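Local coordinates for putative peptidyl-arginine deiminase family protein (Campylobacter jejuni subsp. jejuni serotype O:2, PDB 6B10) that probably hydrolyses agmatine to N-carbamoylputrescine as an agmatine deiminase, a step of polyamine biosynthesis leading to putrescine, at residues Leu266-Ala271 with Val313-Asn318. Residues are numbered along the deposited sequence; the frame is centred on the assembly and turned at random.
Sequences LGATYA and VFLRQN
An inverse gamma turn centred on Gly267 meets a short turn of helical backbone at Val313-Arg316, and the Leu315 side chain packs against Leu266, Gly267 and Ala268. Gly267 has the phi/psi of such a turn (-81°/68°), and a weak bond from Ala268 N back to Leu266 O (2.9 Å) closes it. In Leu315, CG stands anti to the residue's own carbonyl carbon, and chi2 of 179° then sets the fork: CD1 lies 3.6 Å from Ala268 CB, while CD2 sits 3.6 Å from the carbonyl oxygen Gly267 O. Leu266 CB lies 3.9 Å from both CB and CD1 of Leu315, and the two leucine side chains cross at a slant. Leu266 CD2 lies against Leu315 O at 3.7 Å, a van der Waals contact.

The polar link is a single water. It accepts from Gly267 N at 2.9 Å and donates to Leu315 O at 2.8 Å, and it also accepts from Asn318 ND2 over a longer 3.2 Å. Leu315 O has a second donor in Asn318 N, so one carbonyl serves both the local turn and the bridge to Gly267. Around the contact, Tyr285 also touches Leu315 and Pro256 touches Ala268, whereas neighbouring Phe314 packs on helix 37-52. Leucine packing and a water-bridged inverse gamma turn thus join two loops, one following strand 264-265 and the other strand 305-310, in a Porphyromonas-type peptidyl-arginine deiminase family member, probably with the pentein fold of agmatine deiminases.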
loop_
_atom_site.group_PDB
_atom_site.type_symbol
_atom_site.label_atom_id
_atom_site.label_comp_id
_atom_site.label_asym_id
_atom_site.label_seq_id
_atom_site.Cartn_x
_atom_site.Cartn_y
_atom_site.Cartn_z
ATOM N N LEU A 266 12.222 15.076 0.861
ATOM C CA LEU A 266 11.115 14.151 1.086
ATOM C C LEU A 266 10.948 13.176 -0.073
ATOM O O LEU A 266 11.089 13.554 -1.235
ATOM C CB LEU A 266 9.822 14.938 1.291
ATOM C CG LEU A 266 9.865 15.952 2.441
ATOM C CD1 LEU A 266 8.553 16.712 2.535
ATOM C CD2 LEU A 266 10.192 15.275 3.768
ATOM N N GLY A 267 10.635 11.922 0.253
ATOM C CA GLY A 267 10.514 10.867 -0.748
ATOM C C GLY A 267 9.172 10.896 -1.449
ATOM O O GLY A 267 8.362 9.980 -1.297
ATOM N N ALA A 268 8.942 11.943 -2.233
ATOM C CA ALA A 268 7.681 12.105 -2.943
ATOM C C ALA A 268 7.645 11.143 -4.123
ATOM O O ALA A 268 8.560 11.130 -4.939
ATOM C CB ALA A 268 7.522 13.539 -3.418
ATOM N N THR A 269 6.590 10.335 -4.196
ATOM C CA THR A 269 6.444 9.327 -5.240
ATOM C C THR A 269 4.974 9.159 -5.614
ATOM O O THR A 269 4.101 9.139 -4.742
ATOM C CB THR A 269 7.033 7.965 -4.804
ATOM O OG1 THR A 269 6.685 6.951 -5.758
ATOM C CG2 THR A 269 6.523 7.550 -3.419
ATOM N N TYR A 270 4.708 9.043 -6.913
ATOM C CA TYR A 270 3.344 8.874 -7.398
ATOM C C TYR A 270 2.909 7.413 -7.399
ATOM O O TYR A 270 1.725 7.111 -7.599
ATOM C CB TYR A 270 3.176 9.507 -8.786
ATOM C CG TYR A 270 3.319 11.027 -8.790
ATOM C CD1 TYR A 270 2.360 11.834 -8.185
ATOM C CD2 TYR A 270 4.405 11.652 -9.413
ATOM C CE1 TYR A 270 2.475 13.217 -8.188
ATOM C CE2 TYR A 270 4.536 13.034 -9.419
ATOM C CZ TYR A 270 3.572 13.818 -8.808
ATOM O OH TYR A 270 3.702 15.197 -8.820
ATOM N N ALA A 271 3.851 6.502 -7.153
ATOM C CA ALA A 271 3.541 5.069 -7.100
ATOM C C ALA A 271 2.751 4.674 -5.839
ATOM O O ALA A 271 2.116 3.618 -5.805
ATOM C CB ALA A 271 4.819 4.243 -7.206
ATOM N N VAL A 313 2.048 16.436 3.535
ATOM C CA VAL A 313 2.225 16.351 4.985
ATOM C C VAL A 313 2.612 14.928 5.390
ATOM O O VAL A 313 3.473 14.737 6.257
ATOM C CB VAL A 313 0.963 16.807 5.742
ATOM C CG1 VAL A 313 1.207 16.798 7.245
ATOM C CG2 VAL A 313 0.554 18.200 5.295
ATOM N N PHE A 314 2.000 13.937 4.733
ATOM C CA PHE A 314 2.325 12.521 4.951
ATOM C C PHE A 314 3.826 12.250 4.839
ATOM O O PHE A 314 4.381 11.467 5.612
ATOM C CB PHE A 314 1.594 11.621 3.941
ATOM C CG PHE A 314 0.112 11.500 4.165
ATOM C CD1 PHE A 314 -0.772 12.402 3.593
ATOM C CD2 PHE A 314 -0.404 10.447 4.904
ATOM C CE1 PHE A 314 -2.138 12.279 3.779
ATOM C CE2 PHE A 314 -1.768 10.314 5.092
ATOM C CZ PHE A 314 -2.637 11.232 4.530
ATOM N N LEU A 315 4.478 12.891 3.870
ATOM C CA LEU A 315 5.901 12.649 3.595
ATOM C C LEU A 315 6.842 13.028 4.748
ATOM O O LEU A 315 7.979 12.545 4.800
ATOM C CB LEU A 315 6.350 13.405 2.341
ATOM C CG LEU A 315 5.663 13.155 0.995
ATOM C CD1 LEU A 315 6.297 14.068 -0.040
ATOM C CD2 LEU A 315 5.759 11.698 0.559
ATOM N N ARG A 316 6.387 13.887 5.661
ATOM C CA ARG A 316 7.199 14.267 6.823
ATOM C C ARG A 316 7.595 13.046 7.673
ATOM O O ARG A 316 8.681 13.025 8.254
ATOM C CB ARG A 316 6.487 15.330 7.667
ATOM C CG ARG A 316 6.374 16.677 6.959
ATOM C CD ARG A 316 5.532 17.689 7.723
ATOM N NE ARG A 316 5.072 18.774 6.852
ATOM C CZ ARG A 316 4.270 19.773 7.227
ATOM N NH1 ARG A 316 3.821 19.860 8.474
ATOM N NH2 ARG A 316 3.915 20.698 6.344
ATOM N N GLN A 317 6.737 12.023 7.712
ATOM C CA GLN A 317 7.071 10.755 8.372
ATOM C C GLN A 317 7.372 9.614 7.390
ATOM O O GLN A 317 7.154 8.445 7.704
ATOM C CB GLN A 317 5.952 10.359 9.337
ATOM C CG GLN A 317 5.809 11.300 10.528
ATOM C CD GLN A 317 7.065 11.371 11.381
ATOM O OE1 GLN A 317 7.821 10.403 11.482
ATOM N NE2 GLN A 317 7.295 12.521 11.997
ATOM N N ASN A 318 7.887 9.969 6.214
ATOM C CA ASN A 318 8.429 9.015 5.239
ATOM C C ASN A 318 7.438 7.997 4.668
ATOM O O ASN A 318 7.782 6.842 4.446
ATOM C CB ASN A 318 9.656 8.301 5.817
ATOM C CG ASN A 318 10.663 9.267 6.413
ATOM O OD1 ASN A 318 10.997 9.180 7.596
ATOM N ND2 ASN A 318 11.144 10.205 5.602
HETATM O O HOH W 1 9.757 11.381 2.949
#